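Local coordinates for protein Ydr267cp (Saccharomyces cerevisiae, PDB 2HES) that serves as an essential WD40 beta-propeller component of the cytosolic iron-sulfur protein assembly machinery, needed for maturation of extramitochondrial iron-sulfur proteins, at residues R213-S218 with V256-N261; T222-K227 with E242-D247; N261-S266 with V275-D280. All coordinates share one frame; numbering follows the deposited sequence.

Interaction 1 of 3, residues R213-S218 with V256-N261; sequences RLCSGS and VAWGFN
Two neighbouring blades of the WD40 beta-propeller meet where R213, C215 and G217 face V256 and W258. Strand 213-218 is the second strand of one blade. Strand 253-258 is the first strand of the next. The short segments run nearly antiparallel, but their axes stay 7.1 Å apart. This is packing between sheets, made by side chains and not by backbone pairing.

The W258 indole carries most of the contact. Its CG stands anti to the backbone N (chi1 -157°), and the six-membered ring reaches the backbone of strand 213-218. The carbonyl carbon L214 C lies at the ring edge, in plane, 3.8 Å from W258 CZ3. C215 SG comes from an oblique direction. C215 SG lies 4.9 Å from the centroid of the W258 six-membered ring, 55° off the normal, a Cys sulfur-aromatic contact. C215 SG touches both W258 CE3 and V256 CG2, the latter at 3.9 Å. The other branch, V256 CG1, rests 4.0 Å from G217 CA, where there is no side chain in the way.

S216 points to the other side of its strand. There its OG bonds to H196 and W226, as in the Trp-Ser-His network of WD40 repeats. The charge of R213 is met by D206, E242 and E278, which probably helps to fix the guanidinium. W258 also bonds through its backbone N to D204 of the preceding blade.

The R213 side chain crosses W258 at about a right angle, with the guanidinium and ring planes 46° apart. W258 CH2 lies over one guanidinium face, and R213 NH2 comes 3.6 Å from W258 CZ2.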
loop_
_atom_site.group_PDB
_atom_site.type_symbol
_atom_site.label_atom_id
_atom_site.label_comp_id
_atom_site.label_asym_id
_atom_site.label_seq_id
_atom_site.Cartn_x
_atom_site.Cartn_y
_atom_site.Cartn_z
ATOM N N ARG A 213 -14.360 -7.401 -0.515
ATOM C CA ARG A 213 -14.172 -6.948 0.885
ATOM C C ARG A 213 -12.863 -6.187 0.963
ATOM O O ARG A 213 -12.048 -6.246 0.024
ATOM C CB ARG A 213 -14.117 -8.119 1.871
ATOM C CG ARG A 213 -15.417 -8.908 1.926
ATOM C CD ARG A 213 -15.390 -9.830 3.152
ATOM N NE ARG A 213 -14.337 -10.848 3.025
ATOM C CZ ARG A 213 -14.098 -11.782 3.936
ATOM N NH1 ARG A 213 -14.835 -11.840 5.060
ATOM N NH2 ARG A 213 -13.144 -12.673 3.730
ATOM N N LEU A 214 -12.682 -5.454 2.055
ATOM C CA LEU A 214 -11.462 -4.643 2.199
ATOM C C LEU A 214 -11.075 -4.625 3.675
ATOM O O LEU A 214 -11.989 -4.568 4.511
ATOM C CB LEU A 214 -11.781 -3.201 1.749
ATOM C CG LEU A 214 -10.692 -2.164 1.835
ATOM C CD1 LEU A 214 -10.137 -1.974 0.435
ATOM C CD2 LEU A 214 -11.195 -0.832 2.427
ATOM N N CYS A 215 -9.773 -4.670 4.007
ATOM C CA CYS A 215 -9.393 -4.395 5.411
ATOM C C CYS A 215 -8.665 -3.073 5.492
ATOM O O CYS A 215 -8.029 -2.599 4.513
ATOM C CB CYS A 215 -8.536 -5.516 5.992
ATOM S SG CYS A 215 -6.912 -5.749 5.151
ATOM N N SER A 216 -8.778 -2.426 6.631
ATOM C CA SER A 216 -8.150 -1.097 6.805
ATOM C C SER A 216 -7.580 -0.958 8.221
ATOM O O SER A 216 -8.108 -1.535 9.176
ATOM C CB SER A 216 -9.160 0.042 6.572
ATOM O OG SER A 216 -10.277 -0.091 7.476
ATOM N N GLY A 217 -6.508 -0.179 8.351
ATOM C CA GLY A 217 -5.823 -0.062 9.640
ATOM C C GLY A 217 -5.711 1.382 10.030
ATOM O O GLY A 217 -5.495 2.217 9.180
ATOM N N SER A 218 -5.920 1.703 11.321
ATOM C CA SER A 218 -6.112 3.076 11.729
ATOM C C SER A 218 -5.303 3.513 12.981
ATOM O O SER A 218 -4.802 2.647 13.708
ATOM C CB SER A 218 -7.620 3.333 11.928
ATOM O OG SER A 218 -7.901 4.547 12.586
ATOM N N VAL A 256 -1.622 -2.507 6.652
ATOM C CA VAL A 256 -2.205 -3.824 6.568
ATOM C C VAL A 256 -2.014 -4.390 5.182
ATOM O O VAL A 256 -1.905 -3.628 4.193
ATOM C CB VAL A 256 -3.749 -3.797 6.896
ATOM C CG1 VAL A 256 -4.006 -3.357 8.322
ATOM C CG2 VAL A 256 -4.467 -2.831 5.945
ATOM N N ALA A 257 -2.035 -5.714 5.105
ATOM C CA ALA A 257 -1.849 -6.449 3.832
ATOM C C ALA A 257 -2.641 -7.731 3.858
ATOM O O ALA A 257 -2.592 -8.495 4.855
ATOM C CB ALA A 257 -0.360 -6.758 3.621
ATOM N N TRP A 258 -3.398 -7.961 2.793
ATOM C CA TRP A 258 -4.280 -9.084 2.737
ATOM C C TRP A 258 -3.739 -9.987 1.652
ATOM O O TRP A 258 -3.747 -9.626 0.457
ATOM C CB TRP A 258 -5.719 -8.667 2.454
ATOM C CG TRP A 258 -6.769 -9.687 2.923
ATOM C CD1 TRP A 258 -6.600 -11.052 3.077
ATOM C CD2 TRP A 258 -8.152 -9.429 3.171
ATOM N NE1 TRP A 258 -7.787 -11.633 3.483
ATOM C CE2 TRP A 258 -8.755 -10.664 3.538
ATOM C CE3 TRP A 258 -8.942 -8.263 3.180
ATOM C CZ2 TRP A 258 -10.109 -10.768 3.917
ATOM C CZ3 TRP A 258 -10.295 -8.364 3.538
ATOM C CH2 TRP A 258 -10.863 -9.617 3.909
ATOM N N GLY A 259 -3.233 -11.141 2.068
ATOM C CA GLY A 259 -2.565 -12.014 1.097
ATOM C C GLY A 259 -3.504 -12.864 0.264
ATOM O O GLY A 259 -4.684 -13.027 0.618
ATOM N N PHE A 260 -2.976 -13.418 -0.844
ATOM C CA PHE A 260 -3.731 -14.400 -1.631
ATOM C C PHE A 260 -3.971 -15.689 -0.850
ATOM O O PHE A 260 -4.824 -16.481 -1.202
ATOM C CB PHE A 260 -3.072 -14.692 -2.996
ATOM C CG PHE A 260 -3.099 -13.519 -3.929
ATOM C CD1 PHE A 260 -4.124 -13.388 -4.845
ATOM C CD2 PHE A 260 -2.110 -12.528 -3.851
ATOM C CE1 PHE A 260 -4.181 -12.263 -5.730
ATOM C CE2 PHE A 260 -2.129 -11.406 -4.709
ATOM C CZ PHE A 260 -3.160 -11.280 -5.657
ATOM N N ASN A 261 -3.225 -15.870 0.229
ATOM C CA ASN A 261 -3.446 -16.979 1.151
ATOM C C ASN A 261 -4.659 -16.776 2.096
ATOM O O ASN A 261 -4.978 -17.625 2.945
ATOM C CB ASN A 261 -2.161 -17.231 1.924
ATOM C CG ASN A 261 -1.700 -16.007 2.726
ATOM O OD1 ASN A 261 -2.418 -15.023 2.863
ATOM N ND2 ASN A 261 -0.486 -16.070 3.237
#

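Interaction 2 of 3, residues T222-K227 with E242-D247; sequences TVRVWK and EAILPD
V225 faces both E242 and A243, which makes a classic beta bulge in an antiparallel hairpin. V225 O takes two N-H groups. E242 N lies 2.7 Å from V225 O. That bond is bent, 136° at the hydrogen; the A243 N bond is weak. V225 N returns a bond to A243 O. Beyond the bulge, L245 N bonds to V223 O at 3.0 Å and is nearly straight, at 171°. A water continues the pairing by accepting from V223 N and donating to L245 O.

The side chains divide between two faces. On one, I244 and R224 lie side by side and point the same way, with I244 CD1 3.7 Å from R224 NH2. I244 CG2 also meets T222 CB at 3.8 Å. On the other, V223 CG1 touches L245 CD1 at 3.6 Å, while V225 CG2 meets L245 CD2 at 3.8 Å and the two side chains cross at about a right angle.

E242 CG sits between its own backbone N and carbonyl carbon (chi1 84°), and its chain then runs alongside V225. Its carboxylate has two basic partners. K227 NZ makes a weak, long salt bridge to E242 OE1 at 3.4 Å, and R213 pairs with E242 OE2.

These are the two outer strands of their propeller blade. Strand 223-231 pairs on its inner side with strand 213-218, through R224 with S216 and W226 with L214. The face of V223, V225 and L245 turns to the following blade, where it packs on strands 253-258, 264-268 and 282-289, including W283.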
loop_
_atom_site.group_PDB
_atom_site.type_symbol
_atom_site.label_atom_id
_atom_site.label_comp_id
_atom_site.label_asym_id
_atom_site.label_seq_id
_atom_site.Cartn_x
_atom_site.Cartn_y
_atom_site.Cartn_z
ATOM N N THR A 222 -7.305 -0.160 15.532
ATOM C CA THR A 222 -8.060 -1.286 15.031
ATOM C C THR A 222 -7.747 -1.570 13.573
ATOM O O THR A 222 -7.248 -0.701 12.857
ATOM C CB THR A 222 -9.594 -1.080 15.152
ATOM O OG1 THR A 222 -10.032 -0.004 14.300
ATOM C CG2 THR A 222 -9.996 -0.758 16.611
ATOM N N VAL A 223 -8.065 -2.804 13.193
ATOM C CA VAL A 223 -8.144 -3.226 11.759
ATOM C C VAL A 223 -9.574 -3.602 11.530
ATOM O O VAL A 223 -10.095 -4.451 12.286
ATOM C CB VAL A 223 -7.256 -4.434 11.476
ATOM C CG1 VAL A 223 -7.331 -4.754 9.986
ATOM C CG2 VAL A 223 -5.821 -4.042 11.848
ATOM N N ARG A 224 -10.235 -2.925 10.589
ATOM C CA ARG A 224 -11.659 -3.255 10.232
ATOM C C ARG A 224 -11.701 -4.085 8.965
ATOM O O ARG A 224 -10.860 -3.909 8.067
ATOM C CB ARG A 224 -12.456 -1.960 10.005
ATOM C CG ARG A 224 -12.785 -1.186 11.317
ATOM C CD ARG A 224 -13.625 0.113 11.125
ATOM N NE ARG A 224 -14.033 0.537 12.494
ATOM C CZ ARG A 224 -15.292 0.690 12.926
ATOM N NH1 ARG A 224 -16.303 0.533 12.101
ATOM N NH2 ARG A 224 -15.518 1.038 14.199
ATOM N N VAL A 225 -12.705 -4.951 8.844
ATOM C CA VAL A 225 -12.946 -5.655 7.597
ATOM C C VAL A 225 -14.318 -5.155 7.138
ATOM O O VAL A 225 -15.297 -5.192 7.897
ATOM C CB VAL A 225 -12.932 -7.149 7.795
ATOM C CG1 VAL A 225 -13.353 -7.884 6.559
ATOM C CG2 VAL A 225 -11.546 -7.606 8.226
ATOM N N TRP A 226 -14.342 -4.648 5.912
ATOM C CA TRP A 226 -15.524 -4.057 5.338
ATOM C C TRP A 226 -16.001 -4.994 4.244
ATOM O O TRP A 226 -15.179 -5.538 3.486
ATOM C CB TRP A 226 -15.132 -2.730 4.693
ATOM C CG TRP A 226 -14.466 -1.755 5.606
ATOM C CD1 TRP A 226 -13.091 -1.621 5.844
ATOM C CD2 TRP A 226 -15.107 -0.699 6.342
ATOM N NE1 TRP A 226 -12.884 -0.565 6.734
ATOM C CE2 TRP A 226 -14.094 0.026 7.016
ATOM C CE3 TRP A 226 -16.456 -0.284 6.497
ATOM C CZ2 TRP A 226 -14.387 1.129 7.862
ATOM C CZ3 TRP A 226 -16.737 0.834 7.353
ATOM C CH2 TRP A 226 -15.708 1.503 8.009
ATOM N N LYS A 227 -17.313 -5.046 4.058
ATOM C CA LYS A 227 -17.915 -5.945 3.090
ATOM C C LYS A 227 -18.877 -5.206 2.180
ATOM O O LYS A 227 -19.749 -4.480 2.654
ATOM C CB LYS A 227 -18.735 -6.961 3.843
ATOM C CG LYS A 227 -19.614 -7.867 2.919
ATOM C CD LYS A 227 -20.373 -8.910 3.811
ATOM C CE LYS A 227 -19.568 -9.929 4.474
ATOM N NZ LYS A 227 -20.678 -10.535 5.373
ATOM N N GLU A 242 -17.918 -5.359 8.644
ATOM C CA GLU A 242 -18.414 -6.635 9.147
ATOM C C GLU A 242 -17.693 -7.173 10.362
ATOM O O GLU A 242 -18.240 -7.982 11.075
ATOM C CB GLU A 242 -18.337 -7.651 8.037
ATOM C CG GLU A 242 -17.042 -8.277 7.882
ATOM C CD GLU A 242 -17.159 -9.582 7.095
ATOM O OE1 GLU A 242 -17.942 -10.487 7.406
ATOM O OE2 GLU A 242 -16.491 -9.654 6.108
ATOM N N ALA A 243 -16.467 -6.705 10.623
ATOM C CA ALA A 243 -15.705 -7.216 11.769
ATOM C C ALA A 243 -14.665 -6.222 12.161
ATOM O O ALA A 243 -14.168 -5.513 11.293
ATOM C CB ALA A 243 -14.999 -8.471 11.371
ATOM N N ILE A 244 -14.312 -6.224 13.445
ATOM C CA ILE A 244 -13.064 -5.590 13.916
ATOM C C ILE A 244 -12.159 -6.745 14.381
ATOM O O ILE A 244 -12.591 -7.618 15.177
ATOM C CB ILE A 244 -13.332 -4.526 15.024
ATOM C CG1 ILE A 244 -14.092 -3.315 14.441
ATOM C CG2 ILE A 244 -12.015 -4.004 15.560
ATOM C CD1 ILE A 244 -14.647 -2.324 15.504
ATOM N N LEU A 245 -10.912 -6.792 13.886
ATOM C CA LEU A 245 -10.037 -7.934 14.226
ATOM C C LEU A 245 -9.680 -7.936 15.711
ATOM O O LEU A 245 -9.732 -6.882 16.367
ATOM C CB LEU A 245 -8.755 -7.952 13.372
ATOM C CG LEU A 245 -8.983 -7.908 11.854
ATOM C CD1 LEU A 245 -7.662 -8.109 11.127
ATOM C CD2 LEU A 245 -9.956 -8.966 11.453
ATOM N N PRO A 246 -9.284 -9.104 16.238
ATOM C CA PRO A 246 -8.912 -9.156 17.656
ATOM C C PRO A 246 -7.830 -8.131 18.042
ATOM O O PRO A 246 -7.000 -7.763 17.210
ATOM C CB PRO A 246 -8.372 -10.577 17.832
ATOM C CG PRO A 246 -8.957 -11.398 16.715
ATOM C CD PRO A 246 -9.156 -10.403 15.567
ATOM N N ASP A 247 -7.820 -7.710 19.307
ATOM C CA ASP A 247 -6.862 -6.717 19.827
ATOM C C ASP A 247 -5.432 -7.173 19.608
ATOM O O ASP A 247 -5.085 -8.308 19.953
ATOM C CB ASP A 247 -7.052 -6.522 21.333
ATOM C CG ASP A 247 -6.007 -5.593 21.930
ATOM O OD1 ASP A 247 -6.193 -4.375 21.885
ATOM O OD2 ASP A 247 -4.986 -6.085 22.429
HETATM O O HOH W 1 -8.437 -4.546 15.514
#

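Interaction 3 of 3, residues N261-S266 with V275-D280; sequences NGLIAS and VYEEVD
The Y276 ring lies beside I264 and S266, in the hairpin of the two middle strands of a WD40 blade. One ring face is covered by L245 of the preceding blade, whose CD1 sits over it. At the edge, in plane, are the carbonyl carbon of I264 and CB of S266. I264 O is 3.3 Å from Y276 CD2, and I264 CG2 meets that carbon at 3.9 Å.

Y276 OH and S266 OG share a hydrogen bond of 2.7 Å. S266 OG lies between its own backbone N and carbonyl carbon (chi1 64°), and there it also bonds to H249. This resembles the Trp-Ser-His network of WD40 repeats, with a tyrosine probably standing in the tryptophan position.

I264 and Y276 form the antiparallel hydrogen-bonded pair. Y276 N gives to I264 O at 2.9 Å, and I264 N gives to Y276 O. A265 and V275 form the next pair, non-hydrogen-bonded, with their side chains on the opposite face of the sheet. There L263 CD1 packs on V275 CG1 at 3.7 Å, against W303 of the next blade. The other branch of L263, CD2, reaches E277 CB at 3.6 Å.

The turn before the strand is an Asx turn. N261 OD1 accepts from L263 N, with the donor 44° out of the carbonyl plane. Two waters then join G262 O to the far strand. One donates to G262 O and accepts from E278 N. The second bonds only weakly to G262 O but donates to E278 OE1 at 2.8 Å.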
loop_
_atom_site.group_PDB
_atom_site.type_symbol
_atom_site.label_atom_id
_atom_site.label_comp_id
_atom_site.label_asym_id
_atom_site.label_seq_id
_atom_site.Cartn_x
_atom_site.Cartn_y
_atom_site.Cartn_z
ATOM N N ASN A 261 -3.225 -15.870 0.229
ATOM C CA ASN A 261 -3.446 -16.979 1.151
ATOM C C ASN A 261 -4.659 -16.776 2.096
ATOM O O ASN A 261 -4.978 -17.625 2.945
ATOM C CB ASN A 261 -2.161 -17.231 1.924
ATOM C CG ASN A 261 -1.700 -16.007 2.726
ATOM O OD1 ASN A 261 -2.418 -15.023 2.863
ATOM N ND2 ASN A 261 -0.486 -16.070 3.237
ATOM N N GLY A 262 -5.330 -15.637 1.959
ATOM C CA GLY A 262 -6.490 -15.351 2.783
ATOM C C GLY A 262 -6.159 -14.662 4.093
ATOM O O GLY A 262 -7.071 -14.273 4.839
ATOM N N LEU A 263 -4.865 -14.525 4.404
ATOM C CA LEU A 263 -4.464 -14.055 5.727
ATOM C C LEU A 263 -4.230 -12.554 5.707
ATOM O O LEU A 263 -3.644 -12.038 4.751
ATOM C CB LEU A 263 -3.153 -14.733 6.196
ATOM C CG LEU A 263 -3.111 -16.259 6.355
ATOM C CD1 LEU A 263 -1.732 -16.691 6.842
ATOM C CD2 LEU A 263 -4.226 -16.799 7.269
ATOM N N ILE A 264 -4.595 -11.874 6.790
ATOM C CA ILE A 264 -4.314 -10.442 6.926
ATOM C C ILE A 264 -3.057 -10.306 7.818
ATOM O O ILE A 264 -2.927 -11.019 8.813
ATOM C CB ILE A 264 -5.510 -9.665 7.584
ATOM C CG1 ILE A 264 -6.711 -9.650 6.635
ATOM C CG2 ILE A 264 -5.116 -8.205 7.956
ATOM C CD1 ILE A 264 -7.957 -9.044 7.272
ATOM N N ALA A 265 -2.172 -9.400 7.448
ATOM C CA ALA A 265 -1.069 -8.951 8.315
ATOM C C ALA A 265 -1.230 -7.489 8.698
ATOM O O ALA A 265 -1.672 -6.659 7.870
ATOM C CB ALA A 265 0.270 -9.176 7.584
ATOM N N SER A 266 -0.902 -7.146 9.950
ATOM C CA SER A 266 -0.878 -5.743 10.358
ATOM C C SER A 266 0.437 -5.388 11.068
ATOM O O SER A 266 1.075 -6.258 11.673
ATOM C CB SER A 266 -2.065 -5.404 11.269
ATOM O OG SER A 266 -2.004 -6.140 12.504
ATOM N N VAL A 275 -0.575 -11.625 12.386
ATOM C CA VAL A 275 -1.258 -12.306 11.287
ATOM C C VAL A 275 -2.577 -12.839 11.820
ATOM O O VAL A 275 -2.614 -13.388 12.924
ATOM C CB VAL A 275 -0.402 -13.474 10.704
ATOM C CG1 VAL A 275 -1.115 -14.183 9.542
ATOM C CG2 VAL A 275 0.965 -12.926 10.273
ATOM N N TYR A 276 -3.622 -12.722 11.006
ATOM C CA TYR A 276 -4.993 -13.133 11.358
ATOM C C TYR A 276 -5.565 -14.096 10.330
ATOM O O TYR A 276 -5.313 -13.962 9.122
ATOM C CB TYR A 276 -5.907 -11.912 11.394
ATOM C CG TYR A 276 -5.365 -10.707 12.088
ATOM C CD1 TYR A 276 -5.683 -10.445 13.432
ATOM C CD2 TYR A 276 -4.533 -9.792 11.416
ATOM C CE1 TYR A 276 -5.214 -9.287 14.060
ATOM C CE2 TYR A 276 -4.057 -8.632 12.042
ATOM C CZ TYR A 276 -4.362 -8.404 13.369
ATOM O OH TYR A 276 -3.913 -7.250 13.975
ATOM N N GLU A 277 -6.370 -15.050 10.785
ATOM C CA GLU A 277 -6.940 -16.035 9.875
ATOM C C GLU A 277 -8.451 -16.109 10.119
ATOM O O GLU A 277 -8.884 -16.026 11.264
ATOM C CB GLU A 277 -6.282 -17.418 10.122
ATOM C CG GLU A 277 -6.816 -18.508 9.226
ATOM C CD GLU A 277 -6.343 -19.884 9.639
ATOM O OE1 GLU A 277 -6.211 -20.137 10.866
ATOM O OE2 GLU A 277 -6.076 -20.705 8.730
ATOM N N GLU A 278 -9.238 -16.246 9.041
ATOM C CA GLU A 278 -10.700 -16.315 9.114
ATOM C C GLU A 278 -11.115 -17.770 8.967
ATOM O O GLU A 278 -10.861 -18.404 7.929
ATOM C CB GLU A 278 -11.329 -15.473 7.978
ATOM C CG GLU A 278 -12.803 -15.220 8.125
ATOM C CD GLU A 278 -13.418 -14.518 6.921
ATOM O OE1 GLU A 278 -12.920 -14.726 5.786
ATOM O OE2 GLU A 278 -14.407 -13.790 7.129
ATOM N N VAL A 279 -11.752 -18.292 10.009
ATOM C CA VAL A 279 -12.231 -19.674 10.014
ATOM C C VAL A 279 -13.637 -19.680 10.572
ATOM O O VAL A 279 -13.886 -19.090 11.627
ATOM C CB VAL A 279 -11.349 -20.576 10.902
ATOM C CG1 VAL A 279 -11.749 -22.050 10.727
ATOM C CG2 VAL A 279 -9.867 -20.386 10.616
ATOM N N ASP A 280 -14.559 -20.352 9.877
ATOM C CA ASP A 280 -15.942 -20.472 10.353
ATOM C C ASP A 280 -16.577 -19.117 10.607
ATOM O O ASP A 280 -17.335 -18.938 11.567
ATOM C CB ASP A 280 -16.005 -21.307 11.638
ATOM C CG ASP A 280 -15.564 -22.741 11.432
ATOM O OD1 ASP A 280 -15.439 -23.214 10.270
ATOM O OD2 ASP A 280 -15.357 -23.413 12.468
HETATM O O HOH W 2 -8.140 -16.318 6.454
HETATM O O HOH W 3 -10.407 -14.916 4.469
#

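Overall arrangement
Along the chain, strand 213-218 comes first and opens interaction 1, which closes at 256-261. Interaction 2 lies wholly within that loop and closes a shorter hairpin, 222-227 with 242-247. Interaction 3 follows in series; it starts at N261, the last residue of interaction 1, and closes a hairpin at 275-280. No two of them cross. Interactions 2 and 3 each hold together strands of one blade, and interaction 1 joins those blades. L214 and W226 link the first blade's strands by backbone bonding, and A257 and A265 do so in the second. Further contacts between the blades join interaction 3 to the other two.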